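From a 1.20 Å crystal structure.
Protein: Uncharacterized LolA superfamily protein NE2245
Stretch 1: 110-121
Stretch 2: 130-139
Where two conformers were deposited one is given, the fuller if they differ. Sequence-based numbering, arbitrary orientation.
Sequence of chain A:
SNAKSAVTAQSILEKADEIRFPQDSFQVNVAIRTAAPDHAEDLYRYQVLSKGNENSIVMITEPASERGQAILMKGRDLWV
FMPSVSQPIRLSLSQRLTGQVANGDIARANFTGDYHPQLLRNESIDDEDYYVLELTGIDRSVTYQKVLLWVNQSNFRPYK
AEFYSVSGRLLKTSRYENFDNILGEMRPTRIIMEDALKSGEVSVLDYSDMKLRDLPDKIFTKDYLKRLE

Stretch 1, residues 110-121: NFTGDYHPQLLR
Stretch 2 130-139: YYVLELTGID

Two neighbouring antiparallel strands show how a β-ladder keeps its hydrogen bonds while absorbing an extra residue. In this LolA superfamily protein, strand 115-121 pairs with strand 130-137; their N-to-C directions lie 155° apart, the axes approach to 4.2 Å, and 835 Å² of surface is buried between the stretches.

Following the second stretch from its start, Tyr 130 (phi/psi -128/140, chi1 m) contributes little, its ring leading away from the partner. Tyr 131 (-78/133, m) also directs its CA-to-CB bond sideways, yet its CB lies 3.9 Å from Leu 119 CD1. Val 132 (-107/106, t) faces the irregularity, which lies in the first strand. Its N donates to Arg 121 O at 2.8 Å, while its O accepts a bond from Leu 120 N at 2.8 Å and a weak one from Arg 121 N at 3.4 Å. One carbonyl thus serves two successive amides, the signature of a β-bulge: the register moves by one between the pairs Leu 119-Leu 133 and Arg 121-Val 132. Leu 120 accommodates the shift with phi/psi -85/-52, whereas Arg 121 returns to an extended -165/166. Arg 121, with chi1 p and chi2 and chi3 t, lays one face of its guanidinium over Val 132 CG1.

Leu 133 (-92/135, m,t) faces Leu 119 (-68/122, t,p) as a non-hydrogen-bonded pair, CA to CA 4.5 Å. Their side chains diverge, but the ends return to contact, CD1 of Leu 119 lying 4.3 Å from CD2 of Leu 133. Glu 134 (-94/120, t,t) then restores the regular two hydrogen bonds of a hydrogen-bonded pair: its N gives to Gln 118 O at 2.8 Å, and Gln 118 N gives to its O at 3.0 Å. Its side chain shares a face with Gln 118 (-146/142, t,t), and its OE1 comes within 3.6 Å of CD1 of Leu 120 (t,p).

Leu 135 (-107/115, m,t) occupies the other face, opposite Pro 117 (-94/144) at a CA-CA distance of 4.6 Å. Its CB meets Tyr 115 CB at 3.6 Å, its CD2 meets Pro 117 CB at 3.7 Å, and its CD1 sits over one face of the Phe 111 ring, 4.1 Å from the centroid, in a CH-pi contact. Phe 111 (-76/-38, m) belongs to the preceding loop, so this leucine links loop and strand.

Thr 136 (-101/123, m) pairs with His 116 (-87/122, t) through two 2.9 Å bonds, Thr 136 N to His 116 O and His 116 N to Thr 136 O. Gly 137 (-60/136) stands opposite Tyr 115 (-137/142, m), CA to CA 4.4 Å; an ideal CB on the glycine would lie 3.8 Å from Tyr 115 CE1. Beyond the strand, Ile 138 (-65/-36, chi1 m) extends the hydrogen bonding, its N donating to Asp 114 O at 2.9 Å, while its CD1 lies 3.7 Å from Gly 113 O.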

# COMPACT_ATOMS: atom_id res chain seq x y z
N ASN A 110 7.06 -0.53 0.91
CA ASN A 110 7.62 -0.22 2.23
C ASN A 110 7.48 1.22 2.59
O ASN A 110 7.51 2.06 1.69
CB ASN A 110 9.09 -0.60 2.24
CG ASN A 110 9.26 -2.11 2.03
OD1 ASN A 110 8.66 -2.87 2.76
ND2 ASN A 110 9.99 -2.53 1.01
N PHE A 111 7.35 1.54 3.87
CA PHE A 111 7.45 2.93 4.29
C PHE A 111 8.91 3.40 4.29
O PHE A 111 9.18 4.56 3.96
CB PHE A 111 6.90 3.10 5.70
CG PHE A 111 5.41 2.93 5.80
CD1 PHE A 111 4.53 3.81 5.16
CD2 PHE A 111 4.89 1.91 6.57
CE1 PHE A 111 3.13 3.63 5.29
CE2 PHE A 111 3.51 1.77 6.72
CZ PHE A 111 2.65 2.63 6.06
N THR A 112 9.84 2.54 4.70
CA THR A 112 11.26 2.91 4.74
C THR A 112 11.69 3.38 3.37
O THR A 112 11.35 2.75 2.35
CB THR A 112 12.10 1.74 5.20
OG1 THR A 112 11.77 1.40 6.55
CG2 THR A 112 13.60 2.05 5.17
N GLY A 113 12.41 4.50 3.34
CA GLY A 113 12.91 5.10 2.11
C GLY A 113 12.02 6.22 1.58
O GLY A 113 12.47 7.11 0.86
N ASP A 114 10.73 6.17 1.90
CA ASP A 114 9.79 7.20 1.46
C ASP A 114 9.49 8.23 2.54
O ASP A 114 8.98 9.30 2.24
CB ASP A 114 8.45 6.56 1.04
CG ASP A 114 8.47 5.94 -0.34
OD1 ASP A 114 9.55 6.01 -1.01
OD2 ASP A 114 7.39 5.40 -0.75
N TYR A 115 9.75 7.88 3.81
CA TYR A 115 9.37 8.69 4.95
C TYR A 115 10.51 8.72 5.94
O TYR A 115 11.15 7.69 6.20
CB TYR A 115 8.15 8.12 5.71
CG TYR A 115 6.95 8.03 4.82
CD1 TYR A 115 6.09 9.12 4.66
CD2 TYR A 115 6.71 6.90 4.06
CE1 TYR A 115 5.02 9.07 3.76
CE2 TYR A 115 5.65 6.84 3.16
CZ TYR A 115 4.82 7.93 3.00
OH TYR A 115 3.80 7.89 2.09
N HIS A 116 10.73 9.88 6.55
CA HIS A 116 11.63 9.99 7.69
C HIS A 116 10.81 9.69 8.96
O HIS A 116 9.80 10.35 9.18
CB HIS A 116 12.15 11.42 7.75
CG HIS A 116 12.72 11.77 9.10
ND1 HIS A 116 14.01 11.48 9.48
CD2 HIS A 116 12.12 12.30 10.21
CE1 HIS A 116 14.21 11.87 10.73
NE2 HIS A 116 13.07 12.36 11.20
N PRO A 117 11.20 8.68 9.75
CA PRO A 117 10.47 8.35 10.96
C PRO A 117 11.01 9.02 12.22
O PRO A 117 12.22 9.15 12.38
CB PRO A 117 10.68 6.84 11.06
CG PRO A 117 12.06 6.64 10.53
CD PRO A 117 12.27 7.71 9.48
N GLN A 118 10.11 9.40 13.11
CA GLN A 118 10.48 9.89 14.41
C GLN A 118 9.41 9.42 15.36
O GLN A 118 8.22 9.43 15.03
CB GLN A 118 10.55 11.42 14.37
CG GLN A 118 10.94 12.10 15.68
CD GLN A 118 11.24 13.60 15.48
OE1 GLN A 118 11.89 14.01 14.52
NE2 GLN A 118 10.80 14.40 16.42
N LEU A 119 9.81 9.04 16.57
CA LEU A 119 8.80 8.71 17.56
C LEU A 119 8.03 9.95 17.96
O LEU A 119 8.62 10.93 18.44
CB LEU A 119 9.46 8.09 18.79
CG LEU A 119 8.54 7.60 19.90
CD1 LEU A 119 7.76 6.36 19.54
CD2 LEU A 119 9.34 7.41 21.18
N LEU A 120 6.72 9.94 17.80
CA LEU A 120 5.86 11.04 18.22
C LEU A 120 5.52 10.85 19.69
O LEU A 120 5.67 11.77 20.50
CB LEU A 120 4.61 11.10 17.33
CG LEU A 120 3.63 12.21 17.75
CD1 LEU A 120 4.30 13.60 17.65
CD2 LEU A 120 2.44 12.09 16.85
N ARG A 121 5.04 9.67 20.05
CA ARG A 121 4.65 9.36 21.40
C ARG A 121 4.52 7.85 21.51
O ARG A 121 4.45 7.17 20.50
CB ARG A 121 3.31 10.04 21.78
CG ARG A 121 2.14 9.60 20.93
CD ARG A 121 0.83 10.30 21.32
NE ARG A 121 -0.29 9.92 20.41
CZ ARG A 121 -0.69 10.58 19.32
NH1 ARG A 121 -0.12 11.71 18.94
NH2 ARG A 121 -1.68 10.07 18.58
N TYR A 130 2.14 0.77 22.25
CA TYR A 130 2.47 1.05 20.87
C TYR A 130 3.45 2.18 20.79
O TYR A 130 3.31 3.17 21.50
CB TYR A 130 1.19 1.42 20.06
CG TYR A 130 0.19 0.33 20.06
CD1 TYR A 130 0.24 -0.70 19.11
CD2 TYR A 130 -0.81 0.31 21.02
CE1 TYR A 130 -0.68 -1.72 19.19
CE2 TYR A 130 -1.74 -0.70 21.07
CZ TYR A 130 -1.65 -1.73 20.17
OH TYR A 130 -2.60 -2.72 20.21
N TYR A 131 4.41 2.06 19.89
CA TYR A 131 5.14 3.21 19.40
C TYR A 131 4.25 3.92 18.40
O TYR A 131 3.76 3.28 17.47
CB TYR A 131 6.42 2.77 18.69
CG TYR A 131 7.37 1.95 19.49
CD1 TYR A 131 8.01 2.45 20.59
CD2 TYR A 131 7.70 0.66 19.08
CE1 TYR A 131 8.98 1.69 21.29
CE2 TYR A 131 8.64 -0.11 19.77
CZ TYR A 131 9.28 0.40 20.88
OH TYR A 131 10.23 -0.34 21.55
N VAL A 132 4.13 5.24 18.48
CA VAL A 132 3.45 6.03 17.45
C VAL A 132 4.51 6.78 16.69
O VAL A 132 5.12 7.72 17.25
CB VAL A 132 2.35 6.97 18.01
CG1 VAL A 132 1.61 7.63 16.84
CG2 VAL A 132 1.39 6.20 18.88
N LEU A 133 4.79 6.34 15.47
CA LEU A 133 5.80 6.99 14.66
C LEU A 133 5.16 8.04 13.79
O LEU A 133 4.15 7.79 13.15
CB LEU A 133 6.50 5.99 13.72
CG LEU A 133 7.23 4.83 14.42
CD1 LEU A 133 7.93 3.91 13.37
CD2 LEU A 133 8.26 5.34 15.40
N GLU A 134 5.79 9.21 13.72
CA GLU A 134 5.43 10.21 12.73
C GLU A 134 6.34 10.02 11.52
O GLU A 134 7.58 10.11 11.66
CB GLU A 134 5.60 11.61 13.32
CG GLU A 134 5.25 12.66 12.28
CD GLU A 134 4.86 13.99 12.87
OE1 GLU A 134 4.77 14.13 14.10
OE2 GLU A 134 4.62 14.93 12.08
N LEU A 135 5.73 9.74 10.37
CA LEU A 135 6.45 9.50 9.12
C LEU A 135 6.25 10.71 8.26
O LEU A 135 5.13 11.01 7.82
CB LEU A 135 5.84 8.27 8.44
CG LEU A 135 5.85 6.98 9.24
CD1 LEU A 135 5.41 5.81 8.39
CD2 LEU A 135 7.13 6.67 9.92
N THR A 136 7.34 11.43 7.98
CA THR A 136 7.28 12.62 7.18
C THR A 136 7.74 12.28 5.78
O THR A 136 8.85 11.80 5.59
CB THR A 136 8.19 13.72 7.80
OG1 THR A 136 7.77 14.03 9.12
CG2 THR A 136 8.14 14.98 6.93
N GLY A 137 6.90 12.54 4.80
CA GLY A 137 7.24 12.20 3.41
C GLY A 137 8.48 12.93 2.98
O GLY A 137 8.64 14.12 3.26
N ILE A 138 9.37 12.22 2.31
CA ILE A 138 10.63 12.82 1.92
C ILE A 138 10.41 13.97 0.93
O ILE A 138 11.11 15.01 0.99
CB ILE A 138 11.58 11.76 1.34
CG1 ILE A 138 12.09 10.85 2.47
CG2 ILE A 138 12.70 12.43 0.57
CD1 ILE A 138 13.51 10.29 2.32
N ASP A 139 9.42 13.81 0.04
CA ASP A 139 9.08 14.87 -0.95
C ASP A 139 7.64 14.70 -1.46
O ASP A 139 6.93 13.78 -1.04
CB ASP A 139 10.09 14.90 -2.10
CG ASP A 139 10.19 13.58 -2.81
OD1 ASP A 139 9.13 12.99 -3.03
OD2 ASP A 139 11.31 13.15 -3.16